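Local coordinates for protein thiosulfate sulfurtransferase RDL2, mitochondrial (Saccharomyces cerevisiae, PDB 6K6R) that catalyses the transfer of sulfane sulfur from thiosulfate to cyanide, yielding thiocyanate and sulfite, as a single-domain mitochondrial rhodanese, at residues 132-135 / 136-140. Residues are numbered along the deposited sequence; the frame is centred on the assembly and turned at random.
Sequences GSIT and EWLAK
Ser133 caps the start of helix 134-139 through its hydroxyl: OG accepts the amide of Glu136, with N to OG at 3.0 Å and an N-H...O angle of 163°. A chi1 of 70° tucks OG between the backbone N and the carbonyl carbon of its own residue, which turns it to face that amide. Replacing Ser133 by alanine would probably leave the first-turn amide of Glu136 without this acceptor and weaken the start of the helix.

Backbone bonds of the i to i+4 kind continue from the cap. Trp137 N reaches Ser133 O at 2.7 Å. Leu138 N bonds likewise to Ile134 O and Ala139 N to Thr135 O, the last being the most bent of the three.

Among side chains, the apolar touch is Ile134 CG2 against Leu138 CD1 at 3.9 Å, one helical turn apart, the two chains meeting at a slant; both also contact Tyr63. Glu136, with CG anti to the backbone N (chi1 -161°), extends back past the cap, and its carboxylate comes up to the backbone of Gly132, OE1 lying 3.8 Å from Gly132 CA, a van der Waals approach. The indole of Trp137 leads away from the turn: its NE1 is hydrogen-bonded to Tyr63 OH, and its ring meets that of Phe35 from helix 35-43.

The geometry is that of a serine N-cap opening a short alpha-helix, here the last helix of the rhodanese domain, following strand 127-129 of its parallel sheet and joined to helix 35-43 through Trp137.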
ATOM      1  N   GLY A 132     -11.666  -1.006   0.589  1.00 32.64           N
ATOM      2  CA  GLY A 132     -12.173  -0.090   1.595  1.00 30.47           C
ATOM      3  C   GLY A 132     -11.262   1.113   1.771  1.00 36.38           C
ATOM      4  O   GLY A 132     -10.036   1.009   1.712  1.00 23.57           O
ATOM      5  N   SER A 133     -11.879   2.271   1.983  1.00 34.43           N
ATOM      6  CA  SER A 133     -11.126   3.474   2.289  1.00 26.23           C
ATOM      7  C   SER A 133     -10.715   3.478   3.758  1.00 26.92           C
ATOM      8  O   SER A 133     -11.221   2.700   4.573  1.00 26.46           O
ATOM      9  CB  SER A 133     -11.947   4.724   1.969  1.00 26.92           C
ATOM     10  OG  SER A 133     -13.028   4.871   2.874  1.00 25.67           O
ATOM     11  N   ILE A 134      -9.776   4.367   4.088  1.00 30.05           N
ATOM     12  CA  ILE A 134      -9.348   4.508   5.478  1.00 33.13           C
ATOM     13  C   ILE A 134     -10.528   4.904   6.357  1.00 27.65           C
ATOM     14  O   ILE A 134     -10.672   4.418   7.486  1.00 28.03           O
ATOM     15  CB  ILE A 134      -8.190   5.520   5.580  1.00 29.17           C
ATOM     16  CG1 ILE A 134      -6.895   4.896   5.057  1.00 39.57           C
ATOM     17  CG2 ILE A 134      -8.009   5.999   7.013  1.00 27.15           C
ATOM     18  CD1 ILE A 134      -6.260   3.914   6.017  1.00 34.74           C
ATOM     19  N   THR A 135     -11.399   5.776   5.847  1.00 27.77           N
ATOM     20  CA  THR A 135     -12.615   6.125   6.576  1.00 27.10           C
ATOM     21  C   THR A 135     -13.502   4.902   6.780  1.00 29.91           C
ATOM     22  O   THR A 135     -14.034   4.687   7.876  1.00 39.69           O
ATOM     23  CB  THR A 135     -13.377   7.222   5.833  1.00 24.46           C
ATOM     24  OG1 THR A 135     -12.557   8.394   5.732  1.00 31.74           O
ATOM     25  CG2 THR A 135     -14.663   7.572   6.564  1.00 21.94           C
ATOM     26  N   GLU A 136     -13.670   4.090   5.732  1.00 28.83           N
ATOM     27  CA  GLU A 136     -14.429   2.850   5.861  1.00 35.19           C
ATOM     28  C   GLU A 136     -13.754   1.890   6.830  1.00 35.21           C
ATOM     29  O   GLU A 136     -14.426   1.217   7.621  1.00 35.58           O
ATOM     30  CB  GLU A 136     -14.594   2.197   4.488  1.00 29.39           C
ATOM     31  CG  GLU A 136     -15.719   1.178   4.404  1.00 31.50           C
ATOM     32  CD  GLU A 136     -15.744   0.445   3.075  1.00 47.43           C
ATOM     33  OE1 GLU A 136     -15.704   1.117   2.022  1.00 55.02           O
ATOM     34  OE2 GLU A 136     -15.808  -0.802   3.083  1.00 46.38           O
ATOM     35  N   TRP A 137     -12.422   1.812   6.778  1.00 33.75           N
ATOM     36  CA  TRP A 137     -11.681   0.942   7.684  1.00 23.14           C
ATOM     37  C   TRP A 137     -11.868   1.375   9.134  1.00 31.10           C
ATOM     38  O   TRP A 137     -12.152   0.549  10.009  1.00 34.09           O
ATOM     39  CB  TRP A 137     -10.201   0.947   7.292  1.00 24.10           C
ATOM     40  CG  TRP A 137      -9.244   0.591   8.392  1.00 28.09           C
ATOM     41  CD1 TRP A 137      -8.694   1.441   9.309  1.00 30.77           C
ATOM     42  CD2 TRP A 137      -8.697  -0.705   8.668  1.00 32.61           C
ATOM     43  NE1 TRP A 137      -7.851   0.751  10.147  1.00 32.41           N
ATOM     44  CE2 TRP A 137      -7.835  -0.567   9.773  1.00 33.39           C
ATOM     45  CE3 TRP A 137      -8.858  -1.967   8.090  1.00 28.52           C
ATOM     46  CZ2 TRP A 137      -7.137  -1.645  10.314  1.00 35.78           C
ATOM     47  CZ3 TRP A 137      -8.164  -3.037   8.629  1.00 29.98           C
ATOM     48  CH2 TRP A 137      -7.315  -2.869   9.729  1.00 37.08           C
ATOM     49  N   LEU A 138     -11.717   2.674   9.404  1.00 31.27           N
ATOM     50  CA  LEU A 138     -11.893   3.172  10.765  1.00 33.01           C
ATOM     51  C   LEU A 138     -13.341   3.065  11.224  1.00 32.67           C
ATOM     52  O   LEU A 138     -13.598   2.897  12.421  1.00 36.24           O
ATOM     53  CB  LEU A 138     -11.414   4.621  10.860  1.00 29.85           C
ATOM     54  CG  LEU A 138      -9.913   4.855  10.690  1.00 35.06           C
ATOM     55  CD1 LEU A 138      -9.605   6.340  10.584  1.00 35.30           C
ATOM     56  CD2 LEU A 138      -9.149   4.231  11.841  1.00 29.31           C
ATOM     57  N   ALA A 139     -14.296   3.160  10.296  1.00 31.18           N
ATOM     58  CA  ALA A 139     -15.700   3.048  10.674  1.00 30.65           C
ATOM     59  C   ALA A 139     -16.044   1.644  11.149  1.00 35.87           C
ATOM     60  O   ALA A 139     -16.959   1.472  11.963  1.00 34.14           O
ATOM     61  CB  ALA A 139     -16.596   3.450   9.503  1.00 20.53           C
ATOM     62  N   LYS A 140     -15.327   0.632  10.661  1.00 36.53           N
ATOM     63  CA  LYS A 140     -15.553  -0.754  11.046  1.00 37.84           C
ATOM     64  C   LYS A 140     -14.680  -1.190  12.220  1.00 35.34           C
ATOM     65  O   LYS A 140     -14.521  -2.394  12.450  1.00 41.90           O
ATOM     66  CB  LYS A 140     -15.327  -1.676   9.847  1.00 28.84           C
ATOM     67  CG  LYS A 140     -16.276  -1.418   8.685  1.00 37.46           C
ATOM     68  CD  LYS A 140     -15.867  -2.195   7.443  1.00 42.58           C
ATOM     69  CE  LYS A 140     -16.894  -2.032   6.332  1.00 42.10           C
ATOM     70  NZ  LYS A 140     -18.209  -2.628   6.696  1.00 51.61           N
TER